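Local atomic coordinates of antitoxin epsilon (Streptococcus pyogenes, PDB entry 1GVN), a protein that neutralizes the cognate zeta toxin as the antitoxin of a plasmid-borne type II toxin-antitoxin system involved in killing plasmid-free cells. Residues E10-V21 and L66-N77. Numbering follows the deposited sequence.
Sequences EIEIINELSASV and LQAVHEYWRSMN
Ser18 CB sits over one face of the Trp73 indole, 3.4 Å from the centroid of the six-membered ring and nearly above it, a close CH-pi contact. The Ser18 hydroxyl turns back to its own helix, where OG donates to Ile14 O, an acceptor shared with Ser18 N. Tyr72 CD2 backs the other indole face, and Val21 CB meets the rim at CE3 (3.9 Å). Ile14 CD1 reaches Leu66 O and Val69 CG1, while Leu17 CD2 lies against Trp73 CB (3.7 Å). Segments 10-21 and 66-77 thus pack knobs-into-holes, running nearly parallel at 23° with axes 9.4 Å apart, within an all-helical antitoxin whose helix 42-54 also touches Trp73 through Ala53. The other flank is polar and watered. Here His70 ND1 donates to Glu10 OE2 (2.8 Å, 156°), in the ring plane but from above the carboxylate plane; Glu10 CG, anti to its own backbone N (chi1 -165°), and a bend at chi2 carry the carboxylate across. One water links Glu10 OE2 to Arg74 NH2, which lies over the imidazole face; another joins Glu10 OE1 to Gln67 NE2. His70 NE2 hydrogen-bonds to, and Arg74 NE forms a salt bridge with, an acidic side chain on the chain of another protein.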
# COMPACT_ATOMS: atom_id res chain seq x y z
N GLU A 10 13.95 13.69 7.25
CA GLU A 10 13.25 12.49 6.80
C GLU A 10 11.84 12.88 6.38
O GLU A 10 11.34 12.44 5.35
CB GLU A 10 13.17 11.47 7.94
CG GLU A 10 12.79 10.06 7.49
CD GLU A 10 13.89 9.39 6.68
OE1 GLU A 10 15.02 9.91 6.66
OE2 GLU A 10 13.62 8.34 6.05
N ILE A 11 11.19 13.72 7.18
CA ILE A 11 9.83 14.17 6.88
C ILE A 11 9.77 15.00 5.60
O ILE A 11 8.83 14.87 4.82
CB ILE A 11 9.25 14.99 8.06
CG1 ILE A 11 9.01 14.05 9.25
CG2 ILE A 11 7.96 15.69 7.64
CD1 ILE A 11 8.47 14.72 10.50
N GLU A 12 10.78 15.83 5.37
CA GLU A 12 10.81 16.65 4.16
C GLU A 12 10.91 15.76 2.93
O GLU A 12 10.27 16.03 1.91
CB GLU A 12 11.99 17.62 4.21
CG GLU A 12 12.00 18.64 3.07
CD GLU A 12 12.93 18.26 1.92
OE1 GLU A 12 12.86 17.11 1.44
OE2 GLU A 12 13.74 19.12 1.51
N ILE A 13 11.71 14.71 3.01
CA ILE A 13 11.87 13.79 1.89
C ILE A 13 10.57 13.03 1.66
O ILE A 13 10.10 12.90 0.53
CB ILE A 13 13.03 12.79 2.14
CG1 ILE A 13 14.36 13.54 2.24
CG2 ILE A 13 13.09 11.76 1.01
CD1 ILE A 13 14.75 14.31 0.98
N ILE A 14 9.97 12.53 2.74
CA ILE A 14 8.71 11.80 2.63
C ILE A 14 7.66 12.66 1.94
O ILE A 14 7.00 12.21 1.01
CB ILE A 14 8.16 11.40 4.02
CG1 ILE A 14 9.03 10.30 4.63
CG2 ILE A 14 6.70 10.91 3.89
CD1 ILE A 14 8.69 9.99 6.07
N ASN A 15 7.50 13.90 2.39
CA ASN A 15 6.50 14.78 1.80
C ASN A 15 6.73 15.02 0.32
O ASN A 15 5.78 15.10 -0.45
CB ASN A 15 6.44 16.11 2.56
CG ASN A 15 5.78 15.97 3.91
OD1 ASN A 15 4.90 15.12 4.10
ND2 ASN A 15 6.17 16.82 4.86
N GLU A 16 7.99 15.13 -0.10
CA GLU A 16 8.27 15.34 -1.51
C GLU A 16 7.97 14.08 -2.31
O GLU A 16 7.32 14.15 -3.35
CB GLU A 16 9.73 15.75 -1.72
CG GLU A 16 10.02 17.20 -1.39
CD GLU A 16 11.38 17.65 -1.89
OE1 GLU A 16 11.68 17.41 -3.08
OE2 GLU A 16 12.14 18.26 -1.10
N LEU A 17 8.44 12.94 -1.83
CA LEU A 17 8.20 11.69 -2.54
C LEU A 17 6.73 11.31 -2.60
O LEU A 17 6.22 10.91 -3.65
CB LEU A 17 9.01 10.55 -1.91
CG LEU A 17 8.82 9.16 -2.52
CD1 LEU A 17 9.18 9.18 -4.00
CD2 LEU A 17 9.69 8.15 -1.76
N SER A 18 6.03 11.43 -1.47
CA SER A 18 4.62 11.07 -1.44
C SER A 18 3.79 11.91 -2.41
O SER A 18 2.87 11.39 -3.05
CB SER A 18 4.06 11.19 -0.01
OG SER A 18 4.12 12.52 0.46
N ALA A 19 4.12 13.19 -2.52
CA ALA A 19 3.39 14.07 -3.44
C ALA A 19 3.60 13.59 -4.87
O ALA A 19 2.68 13.62 -5.70
CB ALA A 19 3.88 15.51 -3.28
N SER A 20 4.81 13.13 -5.16
CA SER A 20 5.14 12.64 -6.48
C SER A 20 4.32 11.39 -6.83
O SER A 20 3.73 11.30 -7.91
CB SER A 20 6.64 12.29 -6.54
OG SER A 20 6.98 11.72 -7.79
N VAL A 21 4.27 10.45 -5.89
CA VAL A 21 3.53 9.21 -6.09
C VAL A 21 2.02 9.45 -6.12
O VAL A 21 1.31 8.94 -6.99
CB VAL A 21 3.87 8.20 -4.95
CG1 VAL A 21 3.05 6.93 -5.09
CG2 VAL A 21 5.36 7.86 -5.00
N LEU A 66 9.36 6.80 10.83
CA LEU A 66 9.48 7.66 9.65
C LEU A 66 10.22 6.94 8.53
O LEU A 66 9.89 7.10 7.35
CB LEU A 66 10.21 8.95 10.01
CG LEU A 66 9.45 9.92 10.92
CD1 LEU A 66 10.33 11.10 11.27
CD2 LEU A 66 8.18 10.40 10.22
N GLN A 67 11.23 6.15 8.89
CA GLN A 67 12.00 5.42 7.90
C GLN A 67 11.12 4.35 7.27
O GLN A 67 11.27 4.03 6.09
CB GLN A 67 13.24 4.80 8.56
CG GLN A 67 14.15 5.85 9.21
CD GLN A 67 15.30 5.24 9.98
OE1 GLN A 67 15.11 4.31 10.77
NE2 GLN A 67 16.50 5.76 9.78
N ALA A 68 10.19 3.81 8.05
CA ALA A 68 9.27 2.81 7.53
C ALA A 68 8.32 3.51 6.56
O ALA A 68 8.04 3.01 5.48
CB ALA A 68 8.48 2.18 8.67
N VAL A 69 7.83 4.69 6.95
CA VAL A 69 6.93 5.45 6.09
C VAL A 69 7.65 5.78 4.79
O VAL A 69 7.07 5.72 3.71
CB VAL A 69 6.47 6.77 6.75
CG1 VAL A 69 5.75 7.64 5.72
CG2 VAL A 69 5.54 6.46 7.90
N HIS A 70 8.93 6.14 4.91
CA HIS A 70 9.72 6.48 3.74
C HIS A 70 9.79 5.28 2.79
O HIS A 70 9.66 5.43 1.58
CB HIS A 70 11.13 6.91 4.18
CG HIS A 70 11.95 7.53 3.10
ND1 HIS A 70 13.15 8.16 3.34
CD2 HIS A 70 11.75 7.61 1.76
CE1 HIS A 70 13.65 8.60 2.20
NE2 HIS A 70 12.82 8.27 1.23
N GLU A 71 9.97 4.09 3.35
CA GLU A 71 10.03 2.88 2.52
C GLU A 71 8.67 2.63 1.87
O GLU A 71 8.59 2.20 0.72
CB GLU A 71 10.45 1.67 3.35
CG GLU A 71 10.46 0.34 2.59
CD GLU A 71 11.20 0.42 1.27
OE1 GLU A 71 12.12 1.25 1.14
OE2 GLU A 71 10.88 -0.37 0.35
N TYR A 72 7.60 2.90 2.62
CA TYR A 72 6.25 2.72 2.10
C TYR A 72 6.11 3.48 0.79
O TYR A 72 5.65 2.95 -0.22
CB TYR A 72 5.22 3.28 3.09
CG TYR A 72 3.81 3.36 2.53
CD1 TYR A 72 2.96 2.26 2.58
CD2 TYR A 72 3.35 4.53 1.91
CE1 TYR A 72 1.67 2.32 2.03
CE2 TYR A 72 2.07 4.59 1.36
CZ TYR A 72 1.23 3.49 1.42
OH TYR A 72 -0.04 3.56 0.89
N TRP A 73 6.52 4.75 0.81
CA TRP A 73 6.42 5.57 -0.38
C TRP A 73 7.35 5.13 -1.49
O TRP A 73 7.04 5.31 -2.66
CB TRP A 73 6.62 7.04 -0.02
CG TRP A 73 5.44 7.56 0.74
CD1 TRP A 73 5.37 7.81 2.08
CD2 TRP A 73 4.13 7.78 0.21
NE1 TRP A 73 4.08 8.18 2.42
CE2 TRP A 73 3.31 8.17 1.29
CE3 TRP A 73 3.58 7.70 -1.07
CZ2 TRP A 73 1.95 8.47 1.12
CZ3 TRP A 73 2.23 7.99 -1.24
CH2 TRP A 73 1.43 8.37 -0.14
N ARG A 74 8.49 4.54 -1.13
CA ARG A 74 9.40 4.05 -2.15
C ARG A 74 8.70 2.88 -2.83
O ARG A 74 8.68 2.78 -4.06
CB ARG A 74 10.72 3.55 -1.56
CG ARG A 74 11.61 4.61 -0.91
CD ARG A 74 13.03 4.06 -0.72
NE ARG A 74 13.85 4.89 0.16
CZ ARG A 74 13.95 4.71 1.47
NH1 ARG A 74 13.28 3.73 2.06
NH2 ARG A 74 14.72 5.52 2.19
N SER A 75 8.11 1.98 -2.04
CA SER A 75 7.44 0.82 -2.62
C SER A 75 6.23 1.22 -3.46
O SER A 75 6.00 0.62 -4.51
CB SER A 75 7.01 -0.18 -1.54
OG SER A 75 6.00 0.35 -0.70
N MET A 76 5.47 2.20 -3.01
CA MET A 76 4.30 2.64 -3.78
C MET A 76 4.76 3.38 -5.03
O MET A 76 4.04 3.44 -6.03
CB MET A 76 3.39 3.53 -2.93
CG MET A 76 2.56 2.74 -1.91
SD MET A 76 1.52 1.49 -2.73
CE MET A 76 0.20 1.31 -1.55
N ASN A 77 5.96 3.97 -4.97
CA ASN A 77 6.50 4.67 -6.13
C ASN A 77 6.72 3.60 -7.19
O ASN A 77 6.32 3.75 -8.35
CB ASN A 77 7.82 5.36 -5.76
CG ASN A 77 8.38 6.20 -6.91
OD1 ASN A 77 7.63 6.88 -7.61
ND2 ASN A 77 9.70 6.17 -7.08
O HOH W 1 15.04 6.17 5.38
O HOH W 2 16.93 7.84 8.02
O HOH W 3 8.64 9.63 -8.03